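Tle cognate immunity protein 4 C-terminal domain-containing protein (Pseudomonas aeruginosa PAO1, PDB 4R1D) binds the lipase effector Tle4 of the H2 type VI secretion system as its immunity protein and probably inhibits it, protecting the producing cell from its own toxin. Local coordinates at residues Asp233-Val245 and Pro255-Ser267. Residues are numbered along the deposited sequence; the frame is centred on the assembly and turned at random.
Sequences DKGQRGYTFMWEV and PNLTAGLAVLERS
Trp243 leans across its partner strand: with CG anti to the backbone N (chi1 -178°), the indole brings CE3 to 3.8 Å from Ala259 CB, while in one of the two modelled Leu257 conformers CD2 lies in the ring plane at its edge, 3.6 Å from Trp243 CZ3. Phe241 and Leu261 instead project alongside each other, CD2 to CD2 at 3.8 Å, and Val263 CG2 meets the edge of the Tyr239 ring. All these side chains share one face of an antiparallel beta hairpin whose strand axes approach to 4.5 Å. Hydrogen-bonded pairs at Tyr239-Val263, Phe241-Leu261, Trp243-Ala259 and Val245-Leu257 alternate with non-hydrogen-bonded ones, without a bulge.

On the other face, Glu244 OE2 accepts from Asn256 ND2 (3.0 Å), whose side-chain end reaches across from above the carboxylate plane, the two flat groups being 83° apart; Arg194 pairs with the other oxygen, OE1. Where the second strand has ended, the Gln236 amide grips the backbone of Arg266 twice: OE1 accepts from Arg266 N (2.9 Å, 174° at the hydrogen) and NE2 donates to Arg266 O (2.7 Å), which fixes the amide's rotation. Beyond it, Lys234 NZ forms a salt bridge to the syn side of Glu265 OE2 (2.8 Å), and a water links NZ to OE1.

Strands 225-233 and 176-183 flank the hairpin; helix 281-292 covers the aromatic face, and Trp92 and Trp96 of the partner chain pack on Ala262 and Met242 opposite.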
loop_
_atom_site.group_PDB
_atom_site.type_symbol
_atom_site.label_atom_id
_atom_site.label_comp_id
_atom_site.label_asym_id
_atom_site.label_seq_id
_atom_site.Cartn_x
_atom_site.Cartn_y
_atom_site.Cartn_z
ATOM N N ASP B 233 2.830 -27.732 5.480
ATOM C CA ASP B 233 1.600 -27.601 6.258
ATOM C C ASP B 233 0.425 -27.831 5.328
ATOM O O ASP B 233 0.488 -27.494 4.149
ATOM C CB ASP B 233 1.496 -26.212 6.892
ATOM C CG ASP B 233 0.444 -26.146 7.987
ATOM O OD1 ASP B 233 -0.015 -25.031 8.313
ATOM O OD2 ASP B 233 0.078 -27.213 8.531
ATOM N N LYS B 234 -0.648 -28.411 5.855
ATOM C CA LYS B 234 -1.847 -28.638 5.053
ATOM C C LYS B 234 -1.574 -29.575 3.885
ATOM O O LYS B 234 -2.312 -29.592 2.902
ATOM C CB LYS B 234 -2.396 -27.310 4.516
ATOM C CG LYS B 234 -2.669 -26.269 5.585
ATOM C CD LYS B 234 -3.269 -24.993 4.995
ATOM C CE LYS B 234 -3.405 -23.923 6.071
ATOM N NZ LYS B 234 -3.874 -22.603 5.553
ATOM N N GLY B 235 -0.511 -30.358 3.985
ATOM C CA GLY B 235 -0.193 -31.299 2.931
ATOM C C GLY B 235 0.380 -30.659 1.681
ATOM O O GLY B 235 0.317 -31.243 0.602
ATOM N N GLN B 236 0.930 -29.454 1.810
ATOM C CA GLN B 236 1.733 -28.897 0.724
ATOM C C GLN B 236 3.042 -28.332 1.261
ATOM O O GLN B 236 3.166 -28.026 2.458
ATOM C CB GLN B 236 0.964 -27.851 -0.087
ATOM C CG GLN B 236 0.618 -26.589 0.673
ATOM C CD GLN B 236 -0.203 -25.613 -0.161
ATOM O OE1 GLN B 236 0.343 -24.817 -0.928
ATOM N NE2 GLN B 236 -1.523 -25.670 -0.009
ATOM N N ARG B 237 4.019 -28.213 0.374
ATOM C CA ARG B 237 5.350 -27.761 0.760
ATOM C C ARG B 237 5.650 -26.388 0.183
ATOM O O ARG B 237 5.438 -26.143 -1.009
ATOM C CB ARG B 237 6.414 -28.752 0.290
ATOM C CG ARG B 237 7.816 -28.459 0.820
ATOM C CD ARG B 237 8.465 -29.743 1.315
ATOM N NE ARG B 237 9.803 -29.562 1.871
ATOM C CZ ARG B 237 10.071 -29.470 3.170
ATOM N NH1 ARG B 237 9.087 -29.509 4.067
ATOM N NH2 ARG B 237 11.324 -29.330 3.572
ATOM N N GLY B 238 6.140 -25.498 1.037
ATOM C CA GLY B 238 6.554 -24.170 0.619
ATOM C C GLY B 238 8.064 -24.007 0.685
ATOM O O GLY B 238 8.767 -24.783 1.333
ATOM N N TYR B 239 8.566 -22.980 0.012
ATOM C CA TYR B 239 9.992 -22.726 -0.049
ATOM C C TYR B 239 10.231 -21.231 -0.026
ATOM O O TYR B 239 9.429 -20.468 -0.557
ATOM C CB TYR B 239 10.559 -23.258 -1.363
ATOM C CG TYR B 239 10.542 -24.761 -1.493
ATOM C CD1 TYR B 239 11.549 -25.530 -0.939
ATOM C CD2 TYR B 239 9.520 -25.406 -2.175
ATOM C CE1 TYR B 239 11.543 -26.911 -1.052
ATOM C CE2 TYR B 239 9.501 -26.791 -2.300
ATOM C CZ TYR B 239 10.517 -27.535 -1.738
ATOM O OH TYR B 239 10.522 -28.909 -1.857
ATOM N N THR B 240 11.338 -20.819 0.572
ATOM C CA THR B 240 11.819 -19.454 0.379
ATOM C C THR B 240 13.344 -19.466 0.358
ATOM O O THR B 240 13.987 -19.736 1.371
ATOM C CB THR B 240 11.292 -18.497 1.451
ATOM O OG1 THR B 240 9.858 -18.497 1.419
ATOM C CG2 THR B 240 11.776 -17.088 1.175
ATOM N N PHE B 241 13.898 -19.239 -0.831
ATOM C CA PHE B 241 15.337 -19.251 -1.060
ATOM C C PHE B 241 15.761 -17.819 -1.331
ATOM O O PHE B 241 15.160 -17.140 -2.172
ATOM C CB PHE B 241 15.696 -20.113 -2.279
ATOM C CG PHE B 241 15.401 -21.576 -2.109
ATOM C CD1 PHE B 241 14.895 -22.074 -0.914
ATOM C CD2 PHE B 241 15.617 -22.457 -3.162
ATOM C CE1 PHE B 241 14.619 -23.425 -0.767
ATOM C CE2 PHE B 241 15.338 -23.807 -3.024
ATOM C CZ PHE B 241 14.843 -24.292 -1.828
ATOM N N MET B 242 16.775 -17.357 -0.601
ATOM C CA MET B 242 17.185 -15.949 -0.619
ATOM C C MET B 242 18.697 -15.833 -0.839
ATOM O O MET B 242 19.456 -16.532 -0.186
ATOM C CB MET B 242 16.814 -15.310 0.726
ATOM C CG MET B 242 15.327 -15.413 1.033
ATOM S SD MET B 242 14.914 -15.118 2.767
ATOM C CE MET B 242 15.200 -16.742 3.468
ATOM N N TRP B 243 19.122 -14.959 -1.752
ATOM C CA TRP B 243 20.538 -14.798 -2.086
ATOM C C TRP B 243 20.792 -13.316 -2.313
ATOM O O TRP B 243 20.000 -12.652 -2.968
ATOM C CB TRP B 243 20.838 -15.580 -3.369
ATOM C CG TRP B 243 22.280 -15.574 -3.854
ATOM C CD1 TRP B 243 23.254 -16.480 -3.529
ATOM C CD2 TRP B 243 22.878 -14.666 -4.798
ATOM N NE1 TRP B 243 24.420 -16.180 -4.199
ATOM C CE2 TRP B 243 24.220 -15.069 -4.976
ATOM C CE3 TRP B 243 22.413 -13.543 -5.500
ATOM C CZ2 TRP B 243 25.104 -14.399 -5.831
ATOM C CZ3 TRP B 243 23.296 -12.866 -6.349
ATOM C CH2 TRP B 243 24.629 -13.302 -6.509
ATOM N N GLU B 244 21.891 -12.800 -1.768
ATOM C CA GLU B 244 22.170 -11.393 -1.898
ATOM C C GLU B 244 23.656 -11.086 -1.891
ATOM O O GLU B 244 24.448 -11.741 -1.201
ATOM C CB GLU B 244 21.485 -10.617 -0.763
ATOM C CG GLU B 244 21.593 -9.103 -0.905
ATOM C CD GLU B 244 20.675 -8.369 0.057
ATOM O OE1 GLU B 244 19.637 -8.943 0.442
ATOM O OE2 GLU B 244 20.994 -7.215 0.424
ATOM N N VAL B 245 24.007 -10.107 -2.714
ATOM C CA VAL B 245 25.290 -9.437 -2.664
ATOM C C VAL B 245 24.982 -8.029 -2.180
ATOM O O VAL B 245 24.220 -7.300 -2.817
ATOM C CB VAL B 245 25.920 -9.357 -4.061
ATOM C CG1 VAL B 245 27.127 -8.405 -4.051
ATOM C CG2 VAL B 245 26.294 -10.755 -4.555
ATOM N N PRO B 255 26.557 -3.623 -7.884
ATOM C CA PRO B 255 25.402 -3.050 -7.194
ATOM C C PRO B 255 24.861 -4.051 -6.190
ATOM O O PRO B 255 25.377 -5.161 -6.087
ATOM C CB PRO B 255 24.392 -2.856 -8.328
ATOM C CG PRO B 255 24.680 -3.983 -9.252
ATOM C CD PRO B 255 26.193 -4.176 -9.202
ATOM N N ASN B 256 23.837 -3.669 -5.442
ATOM C CA ASN B 256 23.135 -4.653 -4.650
ATOM C C ASN B 256 22.479 -5.639 -5.622
ATOM O O ASN B 256 21.916 -5.220 -6.630
ATOM C CB ASN B 256 22.082 -3.978 -3.790
ATOM C CG ASN B 256 21.246 -4.968 -3.031
ATOM O OD1 ASN B 256 20.151 -5.325 -3.467
ATOM N ND2 ASN B 256 21.756 -5.437 -1.894
ATOM N N LEU B 257 22.591 -6.937 -5.336
ATOM C CA LEU B 257 22.022 -7.964 -6.204
ATOM C C LEU B 257 21.231 -8.953 -5.366
ATOM O O LEU B 257 21.707 -9.429 -4.350
ATOM C CB LEU B 257 23.136 -8.717 -6.940
ATOM C CG LEU B 257 22.856 -9.313 -8.321
ATOM C CD1 LEU B 257 22.693 -8.205 -9.336
ATOM C CD2 LEU B 257 23.994 -10.235 -8.735
ATOM N N THR B 258 20.018 -9.271 -5.795
ATOM C CA THR B 258 19.279 -10.297 -5.087
ATOM C C THR B 258 18.755 -11.341 -6.069
ATOM O O THR B 258 18.480 -11.043 -7.234
ATOM C CB THR B 258 18.081 -9.728 -4.265
ATOM O OG1 THR B 258 17.162 -9.065 -5.144
ATOM C CG2 THR B 258 18.569 -8.745 -3.187
ATOM N N ALA B 259 18.656 -12.562 -5.574
ATOM C CA ALA B 259 17.991 -13.648 -6.276
ATOM C C ALA B 259 17.134 -14.356 -5.244
ATOM O O ALA B 259 17.561 -14.571 -4.105
ATOM C CB ALA B 259 19.025 -14.614 -6.887
ATOM N N GLY B 260 15.911 -14.710 -5.624
ATOM C CA GLY B 260 15.009 -15.350 -4.681
ATOM C C GLY B 260 14.123 -16.339 -5.396
ATOM O O GLY B 260 13.771 -16.135 -6.550
ATOM N N LEU B 261 13.785 -17.420 -4.710
ATOM C CA LEU B 261 12.852 -18.393 -5.247
ATOM C C LEU B 261 11.856 -18.724 -4.160
ATOM O O LEU B 261 12.235 -19.123 -3.061
ATOM C CB LEU B 261 13.594 -19.654 -5.696
ATOM C CG LEU B 261 12.725 -20.765 -6.289
ATOM C CD1 LEU B 261 12.271 -20.364 -7.663
ATOM C CD2 LEU B 261 13.530 -22.072 -6.363
ATOM N N ALA B 262 10.576 -18.544 -4.458
ATOM C CA ALA B 262 9.545 -18.807 -3.464
ATOM C C ALA B 262 8.476 -19.753 -4.001
ATOM O O ALA B 262 8.155 -19.738 -5.193
ATOM C CB ALA B 262 8.899 -17.531 -3.037
ATOM N N VAL B 263 7.937 -20.565 -3.100
ATOM C CA VAL B 263 6.652 -21.229 -3.314
ATOM C C VAL B 263 5.758 -20.872 -2.143
ATOM O O VAL B 263 5.941 -21.380 -1.040
ATOM C CB VAL B 263 6.777 -22.763 -3.406
ATOM C CG1 VAL B 263 5.387 -23.392 -3.590
ATOM C CG2 VAL B 263 7.665 -23.152 -4.564
ATOM N N LEU B 264 4.812 -19.966 -2.385
ATOM C CA LEU B 264 3.864 -19.536 -1.366
ATOM C C LEU B 264 2.670 -20.486 -1.326
ATOM O O LEU B 264 2.542 -21.379 -2.163
ATOM C CB LEU B 264 3.384 -18.109 -1.653
ATOM C CG LEU B 264 4.518 -17.105 -1.867
ATOM C CD1 LEU B 264 3.970 -15.727 -2.251
ATOM C CD2 LEU B 264 5.406 -17.028 -0.636
ATOM N N GLU B 265 1.817 -20.305 -0.331
ATOM C CA GLU B 265 0.634 -21.143 -0.198
ATOM C C GLU B 265 -0.223 -21.078 -1.456
ATOM O O GLU B 265 -0.469 -20.003 -1.991
ATOM C CB GLU B 265 -0.181 -20.708 1.021
ATOM C CG GLU B 265 -1.413 -21.563 1.277
ATOM C CD GLU B 265 -2.059 -21.293 2.629
ATOM O OE1 GLU B 265 -1.642 -20.350 3.333
ATOM O OE2 GLU B 265 -2.997 -22.033 2.989
ATOM N N ARG B 266 -0.652 -22.240 -1.936
ATOM C CA ARG B 266 -1.612 -22.326 -3.031
ATOM C C ARG B 266 -2.764 -23.197 -2.577
ATOM O O ARG B 266 -2.718 -23.800 -1.504
ATOM C CB ARG B 266 -0.983 -22.939 -4.270
ATOM C CG ARG B 266 -0.276 -21.945 -5.146
ATOM C CD ARG B 266 0.622 -22.672 -6.101
ATOM N NE ARG B 266 1.351 -23.727 -5.409
ATOM C CZ ARG B 266 1.369 -24.993 -5.801
ATOM N NH1 ARG B 266 0.703 -25.360 -6.887
ATOM N NH2 ARG B 266 2.056 -25.891 -5.107
ATOM N N SER B 267 -3.814 -23.279 -3.379
ATOM C CA SER B 267 -4.976 -23.979 -2.880
ATOM C C SER B 267 -5.192 -25.362 -3.448
ATOM O O SER B 267 -4.687 -25.721 -4.513
ATOM C CB SER B 267 -6.239 -23.155 -3.048
ATOM O OG SER B 267 -7.330 -23.812 -2.417
HETATM O O HOH W 1 -2.610 -20.162 5.857
#